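Rieske iron-sulfur protein soxF (Sulfolobus acidocaldarius, PDB 1JM1) carries a Rieske-type [2Fe-2S] cluster and probably passes electrons along the respiratory chain of this archaeon. Local coordinates at residues T167-R178 with P181-Y191; L72-P83 with P149-S157. All coordinates share one frame; numbering follows the deposited sequence. Where two conformers were deposited one is given.

Interaction 1. Residues T167-R178 with P181-Y191; sequences TNAPYFSAGIPR and PQDNLLYDPRY
Arg178 runs alongside Asp183 and ends against Tyr191, touching 181-191 along its length. Its CB rests 3.7 Å from Asp183 CB, the two side chains lying antiparallel to one another. CG comes near Asp183 O, and CD passes 3.5 Å from Asn184 OD1. The chain is extended from CG to NE, which brings the guanidinium between two backbone carbonyls and an aromatic ring. NH1 donates both its hydrogens across the contact, to Asp183 O at 2.9 Å and to Leu186 O, and also has a long, weak ion pair with Glu42. NH2 stands over the face of Tyr191, toward its rim. This is a cation-pi contact, Arg178 CZ lying 4.4 Å from the centroid of the Tyr191 ring; the planes are steeply inclined, 75° apart, and the guanidinium presents its edge to the ring face. A water accepts from both NH2 and Asp188 N.

Two further grips flank the arginine. Asn184 stacks its amide on the Tyr171 ring, ND2 above the centre, while its OD1 takes Tyr171 N on a lone pair at 2.8 Å and almost straight (176°); ND2 donates to Ala169 O. Tyr171 OH bonds to Tyr37 O. On the other flank Tyr191 OH donates to Phe172 O at 2.7 Å, in the carbonyl plane. With CG anti to its backbone N (chi1 -175°), Asp188 turns its carboxylate to the Gly175-Ile176 backbone: OD2 receives Gly175 N on its syn lone pair and Ile176 N from above the carboxylate plane. Asp188 OD1 accepts from Arg190 N, an Asx turn within a type I beta turn. The whole is a doubled-back loop between strands 161-167 and 202-203, tied by side-chain-to-backbone bonds, with the Phe172 side chain about 7 Å from the bound Rieske cluster.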
# COMPACT_ATOMS: atom_id res chain seq x y z
N THR A 167 7.33 -3.79 5.72
CA THR A 167 6.19 -2.95 6.02
C THR A 167 6.52 -2.09 7.21
O THR A 167 7.40 -2.43 8.00
CB THR A 167 4.88 -3.73 6.26
OG1 THR A 167 4.96 -4.44 7.49
CG2 THR A 167 4.60 -4.71 5.13
N ASN A 168 5.80 -0.98 7.37
CA ASN A 168 6.02 -0.11 8.52
C ASN A 168 5.21 -0.52 9.74
O ASN A 168 5.41 0.04 10.83
CB ASN A 168 5.77 1.36 8.21
CG ASN A 168 4.31 1.68 7.90
OD1 ASN A 168 3.51 0.75 7.66
ND2 ASN A 168 3.98 2.96 7.85
N ALA A 169 4.30 -1.50 9.60
CA ALA A 169 3.35 -1.86 10.65
C ALA A 169 2.79 -3.20 10.34
O ALA A 169 2.75 -3.64 9.16
CB ALA A 169 2.25 -0.82 10.69
N PRO A 170 2.23 -3.88 11.34
CA PRO A 170 1.45 -5.10 11.09
C PRO A 170 0.17 -4.77 10.34
O PRO A 170 -0.47 -3.73 10.55
CB PRO A 170 1.10 -5.59 12.51
CG PRO A 170 1.12 -4.32 13.34
CD PRO A 170 2.25 -3.52 12.77
N TYR A 171 -0.23 -5.71 9.50
CA TYR A 171 -1.55 -5.68 8.86
C TYR A 171 -2.64 -5.94 9.90
O TYR A 171 -2.37 -6.28 11.07
CB TYR A 171 -1.59 -6.75 7.77
CG TYR A 171 -0.60 -6.60 6.65
CD1 TYR A 171 -0.19 -7.72 5.94
CD2 TYR A 171 -0.06 -5.38 6.25
CE1 TYR A 171 0.69 -7.64 4.90
CE2 TYR A 171 0.84 -5.29 5.19
CZ TYR A 171 1.22 -6.42 4.52
OH TYR A 171 2.11 -6.29 3.49
N PHE A 172 -3.88 -5.77 9.48
CA PHE A 172 -5.03 -6.08 10.31
C PHE A 172 -4.89 -7.44 10.96
O PHE A 172 -4.57 -8.43 10.32
CB PHE A 172 -6.27 -6.06 9.40
CG PHE A 172 -7.55 -6.47 10.12
CD1 PHE A 172 -8.13 -5.64 11.07
CD2 PHE A 172 -8.14 -7.69 9.83
CE1 PHE A 172 -9.29 -6.01 11.74
CE2 PHE A 172 -9.34 -8.07 10.49
CZ PHE A 172 -9.85 -7.23 11.42
N SER A 173 -5.23 -7.50 12.25
CA SER A 173 -5.25 -8.77 12.99
C SER A 173 -6.64 -9.37 12.87
O SER A 173 -7.61 -8.86 13.40
CB SER A 173 -4.98 -8.52 14.48
OG SER A 173 -3.64 -8.14 14.72
N ALA A 174 -6.68 -10.50 12.18
CA ALA A 174 -7.93 -11.25 11.97
C ALA A 174 -8.01 -12.35 13.02
O ALA A 174 -8.48 -12.09 14.12
CB ALA A 174 -7.97 -11.73 10.53
N GLY A 175 -7.57 -13.57 12.73
CA GLY A 175 -7.58 -14.62 13.69
C GLY A 175 -6.29 -14.69 14.50
O GLY A 175 -6.28 -15.30 15.55
N ILE A 176 -5.17 -14.28 14.00
CA ILE A 176 -3.87 -14.34 14.59
C ILE A 176 -3.47 -12.88 14.93
O ILE A 176 -3.46 -12.03 14.05
CB ILE A 176 -2.80 -14.92 13.65
CG1 ILE A 176 -3.20 -16.32 13.19
CG2 ILE A 176 -1.42 -14.91 14.28
CD1 ILE A 176 -3.17 -17.32 14.31
N PRO A 177 -3.09 -12.56 16.15
CA PRO A 177 -2.63 -11.21 16.47
C PRO A 177 -1.35 -10.92 15.70
O PRO A 177 -0.42 -11.72 15.65
CB PRO A 177 -2.37 -11.26 17.95
CG PRO A 177 -2.89 -12.51 18.41
CD PRO A 177 -3.11 -13.47 17.38
N ARG A 178 -1.28 -9.71 15.16
CA ARG A 178 -0.08 -9.20 14.54
C ARG A 178 0.31 -7.93 15.28
O ARG A 178 -0.38 -6.93 15.20
CB ARG A 178 -0.29 -8.94 13.04
CG ARG A 178 -0.84 -10.11 12.24
CD ARG A 178 -1.05 -9.69 10.80
NE ARG A 178 -1.81 -10.62 9.98
CZ ARG A 178 -1.39 -11.67 9.28
NH1 ARG A 178 -0.10 -12.03 9.36
NH2 ARG A 178 -2.23 -12.33 8.53
N PRO A 181 5.67 -5.48 12.68
CA PRO A 181 5.63 -5.67 11.22
C PRO A 181 5.89 -7.12 10.80
O PRO A 181 5.22 -7.65 9.92
CB PRO A 181 6.72 -4.71 10.74
CG PRO A 181 6.72 -3.62 11.80
CD PRO A 181 6.54 -4.38 13.09
N GLN A 182 6.87 -7.77 11.45
CA GLN A 182 7.26 -9.13 11.07
C GLN A 182 6.19 -10.15 11.34
O GLN A 182 6.21 -11.23 10.73
CB GLN A 182 8.58 -9.53 11.78
CG GLN A 182 9.81 -8.76 11.27
CD GLN A 182 10.02 -7.43 11.98
OE1 GLN A 182 9.24 -6.96 12.77
NE2 GLN A 182 11.18 -6.83 11.67
N ASP A 183 5.18 -9.82 12.17
CA ASP A 183 4.01 -10.70 12.30
C ASP A 183 3.22 -10.80 10.99
O ASP A 183 2.34 -11.66 10.90
CB ASP A 183 3.17 -10.29 13.47
CG ASP A 183 3.79 -10.64 14.81
OD1 ASP A 183 4.74 -11.48 14.85
OD2 ASP A 183 3.28 -10.07 15.79
N ASN A 184 3.50 -9.97 10.01
CA ASN A 184 2.92 -10.15 8.68
C ASN A 184 3.43 -11.42 8.02
O ASN A 184 2.80 -11.88 7.06
CB ASN A 184 3.17 -8.94 7.82
CG ASN A 184 2.42 -7.74 8.32
OD1 ASN A 184 1.40 -7.89 8.99
ND2 ASN A 184 2.86 -6.54 7.95
N LEU A 185 4.50 -11.99 8.52
CA LEU A 185 5.00 -13.28 8.02
C LEU A 185 4.25 -14.45 8.57
O LEU A 185 4.51 -15.59 8.15
CB LEU A 185 6.51 -13.39 8.33
CG LEU A 185 7.38 -12.28 7.67
CD1 LEU A 185 8.76 -12.27 8.33
CD2 LEU A 185 7.47 -12.48 6.18
N LEU A 186 3.36 -14.27 9.54
CA LEU A 186 2.56 -15.35 10.06
C LEU A 186 1.39 -15.67 9.12
O LEU A 186 0.73 -14.76 8.61
CB LEU A 186 2.00 -14.98 11.42
CG LEU A 186 3.07 -14.69 12.49
CD1 LEU A 186 2.37 -14.19 13.73
CD2 LEU A 186 3.92 -15.93 12.82
N TYR A 187 1.13 -16.93 8.93
CA TYR A 187 -0.00 -17.43 8.14
C TYR A 187 -1.23 -17.45 9.01
O TYR A 187 -1.34 -18.13 10.02
CB TYR A 187 0.33 -18.85 7.66
CG TYR A 187 -0.84 -19.46 6.89
CD1 TYR A 187 -1.25 -19.03 5.63
CD2 TYR A 187 -1.51 -20.50 7.47
CE1 TYR A 187 -2.30 -19.59 4.95
CE2 TYR A 187 -2.60 -21.09 6.82
CZ TYR A 187 -2.93 -20.58 5.61
OH TYR A 187 -3.98 -21.24 5.00
N ASP A 188 -2.26 -16.74 8.57
CA ASP A 188 -3.59 -16.71 9.18
C ASP A 188 -4.57 -17.19 8.16
O ASP A 188 -4.82 -16.48 7.18
CB ASP A 188 -3.93 -15.30 9.60
CG ASP A 188 -5.25 -15.22 10.36
OD1 ASP A 188 -6.00 -16.21 10.38
OD2 ASP A 188 -5.53 -14.09 10.88
N PRO A 189 -5.20 -18.33 8.34
CA PRO A 189 -6.18 -18.81 7.40
C PRO A 189 -7.35 -17.85 7.20
O PRO A 189 -8.02 -17.97 6.19
CB PRO A 189 -6.68 -20.12 8.01
CG PRO A 189 -5.77 -20.45 9.05
CD PRO A 189 -5.02 -19.28 9.46
N ARG A 190 -7.64 -16.96 8.13
CA ARG A 190 -8.71 -15.99 7.92
C ARG A 190 -8.41 -15.00 6.80
O ARG A 190 -9.32 -14.35 6.28
CB ARG A 190 -9.08 -15.28 9.17
CG ARG A 190 -9.58 -16.14 10.29
CD ARG A 190 -10.33 -15.31 11.34
NE ARG A 190 -10.64 -16.17 12.48
CZ ARG A 190 -11.16 -15.69 13.59
NH1 ARG A 190 -11.49 -14.40 13.69
NH2 ARG A 190 -11.37 -16.49 14.60
N TYR A 191 -7.12 -14.87 6.41
CA TYR A 191 -6.75 -14.03 5.28
C TYR A 191 -7.07 -14.80 4.00
O TYR A 191 -6.23 -15.51 3.43
CB TYR A 191 -5.27 -13.64 5.34
CG TYR A 191 -5.05 -12.31 6.03
CD1 TYR A 191 -5.45 -12.03 7.33
CD2 TYR A 191 -4.42 -11.26 5.32
CE1 TYR A 191 -5.21 -10.78 7.90
CE2 TYR A 191 -4.20 -10.03 5.88
CZ TYR A 191 -4.61 -9.78 7.17
OH TYR A 191 -4.36 -8.53 7.67
O HOH W 1 -4.23 -11.78 11.37
O HOH W 2 -1.43 -14.51 6.86

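Interaction 2. Residues L72-P83 with P149-S157; sequences LGQIQTIKGVGP and PIVILDYDS
Gly82 CA sits over the centre of the Tyr155 ring, 3.7 Å from the centroid and almost on the ring normal, a CH-pi contact. The tyrosine CG stands anti to its backbone N (chi1 171°), which lays the ring along the 82-83 backbone, so that Pro83 CD comes 3.9 Å from Tyr155 CZ near the hydroxyl end. Gly82 has backbone angles that suit only glycine. Tyr155 and Pro83 also both touch Ile18 of helix 18-28. Were Tyr155 an alanine, Gly82 CA and Pro83 CD would probably lose the ring they rest on, and a gap would be likely to open beside Ile18.

Val81 is the next anchor. Its CB sits 3.8 Å from Tyr155 CB, and both its methyls touch Leu153, CG1 near the carbonyl O and Val81 CG2 3.9 Å from Leu153 CD1, the side chains roughly perpendicular. Farther along, a water lies between Lys79 O and Leu153 O, where the backbones stand apart.

Ile152 serves the other end, its CD1 aimed at Ile75 CD1 and flanked by Leu72 CD2; it was refined in two conformers, so the closeness of these methyls is doubtful. Beside it Ile78 runs antiparallel to Ile150, Ile78 CG1 to Ile150 CD1 at 3.9 Å. This is apolar packing between strand 77-79 with its flanking loops, paired with 59-61, and edge strand 151-155 of a three-stranded antiparallel sheet, as in the stacked antiparallel sheets of the Rieske fold.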
# COMPACT_ATOMS: atom_id res chain seq x y z
N LEU A 72 12.73 -1.24 11.28
CA LEU A 72 11.51 -0.80 10.59
C LEU A 72 10.82 0.33 11.34
O LEU A 72 10.23 1.21 10.71
CB LEU A 72 10.57 -1.98 10.34
CG LEU A 72 11.07 -2.99 9.36
CD1 LEU A 72 10.18 -4.21 9.30
CD2 LEU A 72 11.12 -2.36 7.93
N GLY A 73 10.88 0.32 12.66
CA GLY A 73 10.32 1.38 13.45
C GLY A 73 11.10 2.68 13.43
O GLY A 73 10.61 3.70 13.90
N GLN A 74 12.32 2.65 12.90
CA GLN A 74 13.16 3.84 12.85
C GLN A 74 13.02 4.58 11.54
O GLN A 74 13.58 5.67 11.37
CB GLN A 74 14.61 3.45 13.13
CG GLN A 74 15.50 4.66 13.36
CD GLN A 74 16.84 4.29 13.95
OE1 GLN A 74 17.27 3.11 13.80
NE2 GLN A 74 17.53 5.26 14.53
N ILE A 75 12.29 4.05 10.59
CA ILE A 75 12.08 4.74 9.30
C ILE A 75 11.23 5.98 9.60
O ILE A 75 10.14 5.90 10.16
CB ILE A 75 11.39 3.81 8.30
CG1 ILE A 75 12.32 2.65 7.94
CG2 ILE A 75 10.96 4.58 7.07
CD1 ILE A 75 11.63 1.55 7.13
N GLN A 76 11.76 7.17 9.22
CA GLN A 76 11.02 8.40 9.46
C GLN A 76 10.10 8.77 8.33
O GLN A 76 9.02 9.36 8.58
CB GLN A 76 12.00 9.59 9.69
CG GLN A 76 12.75 9.42 10.98
CD GLN A 76 13.76 10.55 11.14
OE1 GLN A 76 13.35 11.68 11.45
NE2 GLN A 76 14.99 10.21 10.92
N THR A 77 10.49 8.50 7.10
CA THR A 77 9.75 8.84 5.91
C THR A 77 9.91 7.72 4.91
O THR A 77 10.85 6.93 4.98
CB THR A 77 10.17 10.14 5.27
OG1 THR A 77 11.46 9.90 4.65
CG2 THR A 77 10.25 11.32 6.26
N ILE A 78 8.94 7.63 4.02
CA ILE A 78 8.92 6.67 2.93
C ILE A 78 9.16 7.43 1.64
O ILE A 78 8.37 8.32 1.29
CB ILE A 78 7.60 5.90 2.89
CG1 ILE A 78 7.29 5.20 4.19
CG2 ILE A 78 7.61 4.91 1.69
CD1 ILE A 78 8.20 4.28 4.63
N LYS A 79 10.24 7.09 0.96
CA LYS A 79 10.51 7.74 -0.33
C LYS A 79 9.82 6.99 -1.43
O LYS A 79 9.82 5.75 -1.49
CB LYS A 79 12.04 7.77 -0.60
CG LYS A 79 12.75 8.81 0.40
CD LYS A 79 14.12 9.16 0.05
CE LYS A 79 14.69 10.26 0.95
NZ LYS A 79 14.32 9.97 2.35
N GLY A 80 9.22 7.72 -2.36
CA GLY A 80 8.68 7.12 -3.55
C GLY A 80 9.81 6.56 -4.41
O GLY A 80 10.92 7.11 -4.42
N VAL A 81 9.52 5.50 -5.15
CA VAL A 81 10.56 4.84 -5.91
C VAL A 81 10.33 4.94 -7.43
O VAL A 81 9.26 5.35 -7.91
CB VAL A 81 10.73 3.35 -5.48
CG1 VAL A 81 10.99 3.28 -3.98
CG2 VAL A 81 9.55 2.49 -5.91
N GLY A 82 11.38 4.55 -8.14
CA GLY A 82 11.44 4.60 -9.58
C GLY A 82 11.98 5.90 -10.07
O GLY A 82 12.28 6.82 -9.28
N PRO A 83 12.11 6.06 -11.39
CA PRO A 83 12.80 7.26 -11.95
C PRO A 83 12.09 8.56 -11.64
O PRO A 83 12.77 9.58 -11.71
CB PRO A 83 12.82 6.98 -13.47
CG PRO A 83 12.59 5.54 -13.58
CD PRO A 83 11.80 5.07 -12.43
N PRO A 149 -1.17 0.41 6.82
CA PRO A 149 0.24 0.06 6.67
C PRO A 149 0.78 0.31 5.27
O PRO A 149 0.10 0.08 4.25
CB PRO A 149 0.27 -1.43 7.04
CG PRO A 149 -0.87 -1.55 8.03
CD PRO A 149 -1.96 -0.65 7.43
N ILE A 150 2.02 0.78 5.24
CA ILE A 150 2.81 1.01 4.05
C ILE A 150 3.71 -0.20 3.80
O ILE A 150 4.33 -0.73 4.72
CB ILE A 150 3.66 2.30 4.19
CG1 ILE A 150 2.74 3.50 4.30
CG2 ILE A 150 4.66 2.44 3.05
CD1 ILE A 150 3.45 4.78 4.74
N VAL A 151 3.79 -0.60 2.53
CA VAL A 151 4.73 -1.59 2.06
C VAL A 151 5.96 -0.82 1.55
O VAL A 151 5.86 -0.00 0.63
CB VAL A 151 4.12 -2.47 0.97
CG1 VAL A 151 5.18 -3.47 0.45
CG2 VAL A 151 2.89 -3.19 1.48
N ILE A 152 7.09 -1.09 2.19
CA ILE A 152 8.35 -0.42 1.84
C ILE A 152 8.86 -1.05 0.54
O ILE A 152 8.90 -2.27 0.41
CB ILE A 152 9.34 -0.54 2.99
CG1 ILE A 152 8.70 -0.00 4.28
CG2 ILE A 152 10.65 0.16 2.62
CD1 ILE A 152 9.49 -0.53 5.46
N LEU A 153 9.22 -0.18 -0.42
CA LEU A 153 9.70 -0.58 -1.71
C LEU A 153 11.14 -0.23 -1.90
O LEU A 153 11.67 0.72 -1.32
CB LEU A 153 8.87 0.11 -2.80
CG LEU A 153 7.36 -0.11 -2.78
CD1 LEU A 153 6.70 0.71 -3.89
CD2 LEU A 153 7.01 -1.60 -2.91
N ASP A 154 11.78 -0.96 -2.80
CA ASP A 154 13.15 -0.72 -3.25
C ASP A 154 13.15 -0.86 -4.78
O ASP A 154 12.79 -1.93 -5.31
CB ASP A 154 14.11 -1.68 -2.61
CG ASP A 154 15.57 -1.44 -2.94
OD1 ASP A 154 15.91 -0.33 -3.33
OD2 ASP A 154 16.39 -2.34 -2.67
N TYR A 155 13.65 0.10 -5.50
CA TYR A 155 13.78 0.08 -6.94
C TYR A 155 15.24 -0.22 -7.28
O TYR A 155 16.15 0.47 -6.84
CB TYR A 155 13.33 1.45 -7.50
CG TYR A 155 13.61 1.66 -8.95
CD1 TYR A 155 12.82 1.06 -9.97
CD2 TYR A 155 14.61 2.50 -9.37
CE1 TYR A 155 13.07 1.31 -11.31
CE2 TYR A 155 14.87 2.72 -10.70
CZ TYR A 155 14.15 2.10 -11.66
OH TYR A 155 14.39 2.24 -13.02
N ASP A 156 15.43 -1.24 -8.09
CA ASP A 156 16.75 -1.63 -8.58
C ASP A 156 17.02 -0.79 -9.84
O ASP A 156 16.44 -1.04 -10.90
CB ASP A 156 16.79 -3.12 -8.88
CG ASP A 156 18.15 -3.61 -9.29
OD1 ASP A 156 18.97 -2.82 -9.77
OD2 ASP A 156 18.45 -4.81 -9.13
N SER A 157 17.89 0.18 -9.72
CA SER A 157 18.15 1.09 -10.82
C SER A 157 18.87 0.37 -12.00
O SER A 157 18.86 0.92 -13.07
CB SER A 157 19.16 2.15 -10.35
OG SER A 157 20.43 1.66 -9.86
O HOH W 3 11.77 3.84 -0.66
O HOH W 4 9.79 2.65 -0.06

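The two contacts follow each other along the chain and meet where strand 161-167 runs into its loop: Asn168 OD1, of interaction 1, lies 2.8 Å from Ile150 N, of interaction 2, a probable hydrogen bond, and Pro170 packs on Pro149. Both are partly buried, but they are held differently. Interaction 2 joins strand 77-79 and its flanking loops to the strand of another sheet through aliphatic side chains and one aromatic face, away from the annotated sites. Interaction 1 lacks paired strands, and polar groups fasten its two loop segments, carboxylate, amide, phenol and guanidinium reaching backbone atoms. It also lies nearer the cluster, with Phe172 close to Leu97 and His96.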